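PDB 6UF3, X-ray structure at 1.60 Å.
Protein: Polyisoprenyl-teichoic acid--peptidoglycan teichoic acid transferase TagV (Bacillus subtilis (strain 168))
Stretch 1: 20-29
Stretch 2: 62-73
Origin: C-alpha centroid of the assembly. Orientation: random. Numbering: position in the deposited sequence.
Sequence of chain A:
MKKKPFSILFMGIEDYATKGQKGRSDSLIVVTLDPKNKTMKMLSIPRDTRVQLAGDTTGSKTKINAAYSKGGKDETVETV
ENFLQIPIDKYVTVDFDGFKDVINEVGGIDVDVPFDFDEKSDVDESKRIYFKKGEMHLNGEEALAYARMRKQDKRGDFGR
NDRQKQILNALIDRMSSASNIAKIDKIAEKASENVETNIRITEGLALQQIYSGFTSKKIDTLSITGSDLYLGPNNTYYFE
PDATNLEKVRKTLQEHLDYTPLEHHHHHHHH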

# COMPACT_ATOMS: atom_id res chain seq x y z
N GLY A 20 13.38 12.11 16.51
CA GLY A 20 14.63 12.46 15.87
C GLY A 20 14.86 11.82 14.52
O GLY A 20 15.83 12.19 13.84
N GLN A 21 14.01 10.88 14.10
CA GLN A 21 14.09 10.23 12.80
C GLN A 21 12.74 10.35 12.09
O GLN A 21 12.18 11.44 11.99
CB GLN A 21 14.49 8.75 12.95
CG GLN A 21 15.97 8.50 13.25
CD GLN A 21 16.28 7.01 13.48
OE1 GLN A 21 15.79 6.41 14.43
NE2 GLN A 21 17.08 6.43 12.58
N LYS A 22 12.23 9.23 11.58
CA LYS A 22 10.90 9.14 10.99
C LYS A 22 10.04 8.16 11.79
O LYS A 22 10.54 7.44 12.67
CB LYS A 22 10.97 8.69 9.52
CG LYS A 22 12.10 9.30 8.71
CD LYS A 22 11.59 10.31 7.69
CE LYS A 22 12.71 11.23 7.21
NZ LYS A 22 12.19 12.43 6.51
N GLY A 23 8.74 8.13 11.48
CA GLY A 23 7.83 7.21 12.15
C GLY A 23 7.82 5.83 11.52
O GLY A 23 8.36 5.62 10.43
N ARG A 24 7.21 4.88 12.22
CA ARG A 24 7.01 3.56 11.63
C ARG A 24 5.92 3.60 10.56
O ARG A 24 4.96 4.38 10.66
CB ARG A 24 6.65 2.53 12.70
CG ARG A 24 7.71 2.38 13.78
CD ARG A 24 7.18 1.60 14.98
NE ARG A 24 7.35 0.17 14.80
CZ ARG A 24 8.39 -0.52 15.25
NH1 ARG A 24 9.36 0.10 15.92
NH2 ARG A 24 8.47 -1.83 15.03
N SER A 25 6.07 2.78 9.54
CA SER A 25 5.02 2.68 8.53
C SER A 25 3.89 1.81 9.06
O SER A 25 4.10 0.90 9.87
CB SER A 25 5.57 2.13 7.22
OG SER A 25 6.15 0.85 7.39
N ASP A 26 2.67 2.14 8.65
CA ASP A 26 1.52 1.34 9.04
C ASP A 26 1.00 0.49 7.90
O ASP A 26 0.45 -0.59 8.14
CB ASP A 26 0.39 2.24 9.55
CG ASP A 26 0.77 2.99 10.81
OD1 ASP A 26 0.75 4.24 10.79
OD2 ASP A 26 1.09 2.33 11.83
N SER A 27 1.20 0.93 6.67
CA SER A 27 0.65 0.24 5.51
C SER A 27 1.74 0.11 4.46
O SER A 27 2.42 1.10 4.16
CB SER A 27 -0.57 1.00 4.96
OG SER A 27 -1.12 0.33 3.83
N LEU A 28 1.90 -1.09 3.91
CA LEU A 28 2.88 -1.35 2.85
C LEU A 28 2.21 -2.20 1.78
O LEU A 28 1.93 -3.37 2.02
CB LEU A 28 4.10 -2.10 3.37
CG LEU A 28 5.03 -1.34 4.32
CD1 LEU A 28 6.09 -2.31 4.80
CD2 LEU A 28 5.67 -0.13 3.68
N ILE A 29 1.98 -1.62 0.60
CA ILE A 29 1.34 -2.35 -0.49
C ILE A 29 2.17 -2.18 -1.75
O ILE A 29 2.47 -1.05 -2.15
CB ILE A 29 -0.10 -1.87 -0.74
CG1 ILE A 29 -0.94 -2.05 0.52
CG2 ILE A 29 -0.70 -2.67 -1.90
CD1 ILE A 29 -2.28 -1.32 0.50
N THR A 62 14.18 -7.57 12.23
CA THR A 62 13.21 -6.80 12.99
C THR A 62 11.94 -6.71 12.16
O THR A 62 11.84 -7.30 11.09
CB THR A 62 13.78 -5.43 13.38
OG1 THR A 62 12.91 -4.80 14.32
CG2 THR A 62 13.97 -4.56 12.16
N LYS A 63 10.96 -5.97 12.67
CA LYS A 63 9.70 -5.83 11.94
C LYS A 63 9.89 -4.87 10.77
O LYS A 63 10.60 -3.88 10.88
CB LYS A 63 8.61 -5.30 12.86
CG LYS A 63 8.33 -6.16 14.05
CD LYS A 63 7.25 -5.54 14.88
CE LYS A 63 7.08 -6.28 16.18
NZ LYS A 63 5.78 -5.97 16.82
N ILE A 64 9.23 -5.16 9.64
CA ILE A 64 9.48 -4.34 8.46
C ILE A 64 9.00 -2.90 8.67
O ILE A 64 9.56 -1.97 8.09
CB ILE A 64 8.85 -4.98 7.21
CG1 ILE A 64 9.35 -4.27 5.95
CG2 ILE A 64 7.31 -4.98 7.29
CD1 ILE A 64 9.10 -5.05 4.66
N ASN A 65 8.01 -2.69 9.55
CA ASN A 65 7.51 -1.34 9.74
C ASN A 65 8.53 -0.43 10.41
O ASN A 65 8.40 0.80 10.34
CB ASN A 65 6.19 -1.35 10.53
CG ASN A 65 6.36 -1.79 11.96
OD1 ASN A 65 7.42 -2.25 12.38
ND2 ASN A 65 5.29 -1.65 12.74
N ALA A 66 9.57 -1.00 11.03
CA ALA A 66 10.62 -0.17 11.61
C ALA A 66 11.53 0.43 10.55
O ALA A 66 12.27 1.38 10.87
CB ALA A 66 11.44 -0.97 12.62
N ALA A 67 11.50 -0.08 9.31
CA ALA A 67 12.43 0.43 8.30
C ALA A 67 12.25 1.93 8.09
O ALA A 67 13.23 2.66 7.96
CB ALA A 67 12.24 -0.31 6.97
N TYR A 68 11.00 2.40 8.02
CA TYR A 68 10.77 3.82 7.79
C TYR A 68 11.30 4.65 8.95
O TYR A 68 11.73 5.78 8.75
CB TYR A 68 9.27 4.08 7.58
CG TYR A 68 8.97 5.35 6.80
CD1 TYR A 68 8.83 6.56 7.46
CD2 TYR A 68 8.80 5.33 5.43
CE1 TYR A 68 8.56 7.73 6.78
CE2 TYR A 68 8.52 6.51 4.72
CZ TYR A 68 8.40 7.70 5.41
OH TYR A 68 8.12 8.88 4.73
N SER A 69 11.29 4.08 10.15
CA SER A 69 11.80 4.79 11.31
C SER A 69 13.32 4.71 11.41
O SER A 69 13.90 5.33 12.30
CB SER A 69 11.19 4.22 12.58
OG SER A 69 11.79 2.98 12.89
N LYS A 70 13.97 3.95 10.53
CA LYS A 70 15.41 3.75 10.59
C LYS A 70 16.04 4.02 9.23
O LYS A 70 16.79 3.20 8.69
CB LYS A 70 15.71 2.34 11.09
CG LYS A 70 15.21 2.10 12.51
CD LYS A 70 15.71 0.78 13.04
CE LYS A 70 15.17 0.51 14.43
NZ LYS A 70 15.42 1.64 15.35
N GLY A 71 15.73 5.18 8.66
CA GLY A 71 16.27 5.56 7.37
C GLY A 71 15.25 6.13 6.39
O GLY A 71 15.60 6.51 5.27
N GLY A 72 13.99 6.17 6.80
CA GLY A 72 12.97 6.83 5.99
C GLY A 72 12.50 6.02 4.80
O GLY A 72 12.64 4.79 4.73
N LYS A 73 11.91 6.74 3.83
CA LYS A 73 11.35 6.05 2.67
C LYS A 73 12.42 5.30 1.89
O LYS A 73 12.13 4.23 1.34
CB LYS A 73 10.62 7.04 1.75
CG LYS A 73 11.53 8.01 1.02
CD LYS A 73 10.77 8.78 -0.05
CE LYS A 73 11.64 9.86 -0.65
NZ LYS A 73 12.26 10.73 0.40
O HOH W 1 14.59 7.44 9.94
O HOH W 2 8.87 0.50 6.95
O HOH W 3 2.97 0.24 12.27

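Two segments far apart in sequence can be joined with very few direct hydrogen bonds, provided that carbonyl groups, close packing and a few ordered waters share the work. The contact between residues 20-29 and 62-73 of TagV illustrates the principle: 667 Å² of surface is buried, yet only two hydrogen bonds cross directly between the stretches.

The second stretch enters as a short strand, and at Lys63 the aliphatic part of the side chain matters here. Its CD lies 3.9 Å from Arg24 NH2, at the edge of the guanidinium, while its amino group is satisfied elsewhere in the structure. From Ile64 to Ser69 the backbone adopts helical angles without a regular helical bonding pattern. Ile64 provides an apolar touch, its CG2 3.8 Å from Leu28 CD1. Its carbonyl is served by water 2, which donates to Ile64 O at 2.8 Å, accepts from Tyr68 N at 3.0 Å and lies 2.8 Å from Ser25 OG. The water thus ties the serine hydroxyl to two backbone groups of the turn, bridging a gap in which Ser25 OG remains 4.5 Å from Ile64 O.

Asn65 is the polar hub. Its backbone carbonyl O accepts a hydrogen bond from Ser25 N at 3.2 Å, with an angle of 150°, and the same oxygen receives a CA-H...O contact from Arg24 CA at 3.3 Å. Adjacent residues of the first stretch therefore converge on one acceptor. The side chain adds a weak hydrogen bond, Arg24 NH2 to Asn65 OD1: the distance is short, 2.9 Å, but the angle of 126° is poor. Asn65 ND2 turns instead to water 3, 3.0 Å away, which in turn donates to Ser25 O at 2.7 Å and Asp26 OD2 at 2.8 Å. Next along the chain, Ala66 places its CB over one face of the Arg24 guanidinium, 3.9 Å from NH2, so the flat cationic group meets a methyl as well as an amide.

Tyr68 shows how a ring can pack against backbone. Gly23 O approaches the ring near its plane, 3.2 Å from Tyr68 CD1, and Lys22 CB lies 3.7 Å from the same ring atom. Lys22 CB also comes within 3.1 Å of Tyr68 O; although its CA-to-CB bond points toward this stretch, the end of the lysine leads away.

At Ser69, proximity and bonding must be distinguished. Lys22 O receives a CA-H...O contact from Ser69 CA at 3.2 Å, whereas Gly23 O, 3.3 Å from Ser69 N, has too poor an angle for a hydrogen bond. The Ser69 hydroxyl is committed within its own stretch, with OG donating to Ala66 O at 2.6 Å. Gln21 OE1 comes 3.0 Å from Ser69 O, but both are acceptors. Finally, water 1 accepts from Gly71 N at 2.8 Å and, weakly, from Lys22 N at 3.4 Å, while Gly72 CA packs 3.8 Å from Lys22 CG.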